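PDB 3A04: tryptophan--tRNA ligase from Aeropyrum pernix, which catalyses the ATP-dependent attachment of L-tryptophan to tRNA(Trp), releasing AMP and diphosphate, as a member of the class I aminoacyl-tRNA synthetases. Local coordinates for residues H312-D317 / K338-E343. Sequence-based numbering, arbitrary orientation.
Sequences HLMPDD and KQIAWE. With CD (cadmium ion), chain C.
In the helical region that holds the iron-sulfur cluster, L313, the last residue of helix 304-313, and M314 just beyond it pack against I340 and A341 on the long helix 334-364. The CB of L313 points toward that helix, and its CD1 methyl meets the backbone, 3.5 Å from A341 O, and also lies 4.0 Å from A341 CB. M314 arrives from beside it with an extended chain (chi2 176°, chi3 -178°), which carries the terminal methyl across to I340, CE to CG2 3.5 Å. The two side chains cross at about a right angle, and I340 offers the branch that stands anti to its own backbone N. M314 is the first residue past the helix to leave helical backbone angles, and the chain then turns through P315 to D316. D316 is the N-cap of helix 317-328, and its OD2 accepts a hydrogen bond from E319 N. M314 thus sits where three helices meet, since it also touches V320 and I323 of helix 317-328. C303 just before helix 304-313, C327 near the end of helix 317-328, and C334 and C337 at the start of helix 334-364 line the cluster pocket, and the A341 side chain is about 8 Å from the cluster. The CB of W342 points away from segment 312-317, and its side chain packs on A275, L279 and F280 of helix 272-280, where R276 makes a cation-pi contact with it. One residue on, E343 grips a cadmium ion with both carboxylate oxygens, unequally: OE1 lies 2.2 Å from the cadmium and OE2 2.6 Å, with E346 binding the same ion about one turn along the helix.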
ATOM      1  N   HIS A 312     -31.141 -11.905  18.886  1.00 32.08           N
ATOM      2  CA  HIS A 312     -30.592 -13.286  18.845  1.00 31.19           C
ATOM      3  C   HIS A 312     -31.430 -14.413  19.393  1.00 32.16           C
ATOM      4  O   HIS A 312     -31.518 -15.445  18.759  1.00 32.50           O
ATOM      5  CB  HIS A 312     -29.261 -13.351  19.622  1.00 30.79           C
ATOM      6  CG  HIS A 312     -28.255 -12.355  19.120  1.00 31.23           C
ATOM      7  ND1 HIS A 312     -27.572 -12.557  17.943  1.00 30.14           N
ATOM      8  CD2 HIS A 312     -27.881 -11.133  19.587  1.00 29.50           C
ATOM      9  CE1 HIS A 312     -26.768 -11.520  17.729  1.00 32.91           C
ATOM     10  NE2 HIS A 312     -26.950 -10.638  18.706  1.00 31.41           N
ATOM     11  N   LEU A 313     -31.878 -14.294  20.639  1.00 31.61           N
ATOM     12  CA  LEU A 313     -32.290 -15.538  21.395  1.00 33.88           C
ATOM     13  C   LEU A 313     -33.703 -16.065  21.043  1.00 34.64           C
ATOM     14  O   LEU A 313     -34.001 -17.264  21.236  1.00 33.71           O
ATOM     15  CB  LEU A 313     -32.184 -15.319  22.932  1.00 32.06           C
ATOM     16  CG  LEU A 313     -30.796 -14.946  23.446  1.00 34.17           C
ATOM     17  CD1 LEU A 313     -30.809 -14.617  24.966  1.00 33.37           C
ATOM     18  CD2 LEU A 313     -29.686 -15.990  22.944  1.00 32.91           C
ATOM     19  N   MET A 314     -34.538 -15.156  20.520  1.00 35.41           N
ATOM     20  CA  MET A 314     -35.919 -15.472  20.163  1.00 36.60           C
ATOM     21  C   MET A 314     -36.231 -15.101  18.702  1.00 38.67           C
ATOM     22  O   MET A 314     -36.811 -14.054  18.461  1.00 37.27           O
ATOM     23  CB  MET A 314     -36.909 -14.756  21.101  1.00 35.59           C
ATOM     24  CG  MET A 314     -36.836 -15.258  22.532  1.00 35.57           C
ATOM     25  SD  MET A 314     -37.914 -14.384  23.734  1.00 36.56           S
ATOM     26  CE  MET A 314     -37.469 -15.246  25.250  1.00 33.44           C
ATOM     27  N   PRO A 315     -35.794 -15.940  17.740  1.00 41.38           N
ATOM     28  CA  PRO A 315     -36.106 -15.694  16.341  1.00 42.87           C
ATOM     29  C   PRO A 315     -37.604 -15.698  16.039  1.00 44.11           C
ATOM     30  O   PRO A 315     -38.029 -15.164  14.991  1.00 44.73           O
ATOM     31  CB  PRO A 315     -35.452 -16.867  15.620  1.00 42.72           C
ATOM     32  CG  PRO A 315     -35.144 -17.874  16.720  1.00 45.20           C
ATOM     33  CD  PRO A 315     -34.798 -17.017  17.870  1.00 42.65           C
ATOM     34  N   ASP A 316     -38.371 -16.313  16.917  1.00 44.01           N
ATOM     35  CA  ASP A 316     -39.814 -16.487  16.661  1.00 45.06           C
ATOM     36  C   ASP A 316     -40.491 -15.189  17.062  1.00 44.12           C
ATOM     37  O   ASP A 316     -40.406 -14.780  18.212  1.00 43.24           O
ATOM     38  CB  ASP A 316     -40.379 -17.674  17.457  1.00 45.29           C
ATOM     39  CG  ASP A 316     -41.884 -17.891  17.167  1.00 49.73           C
ATOM     40  OD1 ASP A 316     -42.182 -18.467  16.087  1.00 53.43           O
ATOM     41  OD2 ASP A 316     -42.722 -17.417  17.971  1.00 49.00           O
ATOM     42  N   ASP A 317     -41.119 -14.503  16.108  1.00 45.41           N
ATOM     43  CA  ASP A 317     -41.740 -13.184  16.406  1.00 45.92           C
ATOM     44  C   ASP A 317     -42.767 -13.207  17.570  1.00 46.00           C
ATOM     45  O   ASP A 317     -42.772 -12.289  18.452  1.00 46.77           O
ATOM     46  CB  ASP A 317     -42.364 -12.542  15.154  1.00 47.02           C
ATOM     47  CG  ASP A 317     -41.330 -12.022  14.146  1.00 49.63           C
ATOM     48  OD1 ASP A 317     -40.101 -12.052  14.410  1.00 51.64           O
ATOM     49  OD2 ASP A 317     -41.755 -11.609  13.038  1.00 52.71           O
ATOM     50  N   LYS A 338     -34.853 -13.040  32.772  1.00 35.97           N
ATOM     51  CA  LYS A 338     -33.467 -13.426  32.614  1.00 35.96           C
ATOM     52  C   LYS A 338     -33.297 -14.908  32.564  1.00 35.26           C
ATOM     53  O   LYS A 338     -32.516 -15.374  31.769  1.00 32.23           O
ATOM     54  CB  LYS A 338     -32.583 -12.885  33.756  1.00 35.40           C
ATOM     55  CG  LYS A 338     -32.394 -11.345  33.594  1.00 38.48           C
ATOM     56  CD  LYS A 338     -31.649 -10.723  34.798  1.00 39.50           C
ATOM     57  CE  LYS A 338     -31.054  -9.301  34.383  1.00 41.37           C
ATOM     58  NZ  LYS A 338     -30.412  -8.616  35.552  1.00 42.15           N
ATOM     59  N   GLN A 339     -33.987 -15.675  33.430  1.00 33.13           N
ATOM     60  CA  GLN A 339     -33.762 -17.113  33.322  1.00 33.04           C
ATOM     61  C   GLN A 339     -34.361 -17.639  31.989  1.00 31.15           C
ATOM     62  O   GLN A 339     -33.774 -18.521  31.379  1.00 31.35           O
ATOM     63  CB  GLN A 339     -34.309 -17.876  34.585  1.00 35.28           C
ATOM     64  CG  GLN A 339     -34.318 -19.394  34.448  1.00 35.16           C
ATOM     65  CD  GLN A 339     -32.977 -20.074  34.382  1.00 43.13           C
ATOM     66  OE1 GLN A 339     -31.882 -19.477  34.623  1.00 44.78           O
ATOM     67  NE2 GLN A 339     -33.040 -21.365  34.092  1.00 45.25           N
ATOM     68  N   ILE A 340     -35.488 -17.100  31.516  1.00 29.79           N
ATOM     69  CA  ILE A 340     -36.033 -17.497  30.208  1.00 30.37           C
ATOM     70  C   ILE A 340     -34.989 -17.248  29.049  1.00 30.33           C
ATOM     71  O   ILE A 340     -34.721 -18.106  28.181  1.00 30.40           O
ATOM     72  CB  ILE A 340     -37.360 -16.722  29.922  1.00 30.43           C
ATOM     73  CG1 ILE A 340     -38.587 -17.304  30.708  1.00 31.55           C
ATOM     74  CG2 ILE A 340     -37.816 -16.819  28.406  1.00 31.72           C
ATOM     75  CD1 ILE A 340     -39.853 -16.194  30.693  1.00 32.35           C
ATOM     76  N   ALA A 341     -34.403 -16.075  29.067  1.00 29.88           N
ATOM     77  CA  ALA A 341     -33.377 -15.717  28.052  1.00 30.57           C
ATOM     78  C   ALA A 341     -32.183 -16.637  28.273  1.00 30.19           C
ATOM     79  O   ALA A 341     -31.636 -17.147  27.299  1.00 30.64           O
ATOM     80  CB  ALA A 341     -32.993 -14.303  28.259  1.00 30.98           C
ATOM     81  N   TRP A 342     -31.845 -16.932  29.552  1.00 30.24           N
ATOM     82  CA  TRP A 342     -30.689 -17.797  29.815  1.00 31.09           C
ATOM     83  C   TRP A 342     -30.872 -19.156  29.218  1.00 31.21           C
ATOM     84  O   TRP A 342     -29.929 -19.699  28.590  1.00 31.82           O
ATOM     85  CB  TRP A 342     -30.272 -17.868  31.326  1.00 32.41           C
ATOM     86  CG  TRP A 342     -29.391 -19.045  31.485  1.00 35.68           C
ATOM     87  CD1 TRP A 342     -29.732 -20.253  32.085  1.00 39.75           C
ATOM     88  CD2 TRP A 342     -28.087 -19.245  30.891  1.00 36.54           C
ATOM     89  NE1 TRP A 342     -28.692 -21.155  31.947  1.00 42.72           N
ATOM     90  CE2 TRP A 342     -27.674 -20.569  31.226  1.00 40.53           C
ATOM     91  CE3 TRP A 342     -27.208 -18.420  30.145  1.00 34.15           C
ATOM     92  CZ2 TRP A 342     -26.423 -21.102  30.831  1.00 41.04           C
ATOM     93  CZ3 TRP A 342     -25.944 -18.944  29.759  1.00 36.25           C
ATOM     94  CH2 TRP A 342     -25.563 -20.283  30.113  1.00 36.81           C
ATOM     95  N   GLU A 343     -32.085 -19.752  29.346  1.00 30.29           N
ATOM     96  CA  GLU A 343     -32.269 -21.081  28.775  1.00 31.32           C
ATOM     97  C   GLU A 343     -32.127 -21.132  27.275  1.00 30.93           C
ATOM     98  O   GLU A 343     -31.661 -22.148  26.679  1.00 31.58           O
ATOM     99  CB  GLU A 343     -33.642 -21.716  29.207  1.00 31.15           C
ATOM    100  CG  GLU A 343     -33.699 -21.950  30.738  1.00 32.32           C
ATOM    101  CD  GLU A 343     -32.761 -23.063  31.272  1.00 41.39           C
ATOM    102  OE1 GLU A 343     -31.764 -23.412  30.698  1.00 45.62           O
ATOM    103  OE2 GLU A 343     -32.984 -23.620  32.323  1.00 47.57           O
TER
HETATM  104 CD    CD C 374     -30.524 -24.517  32.185  1.00 34.13          CD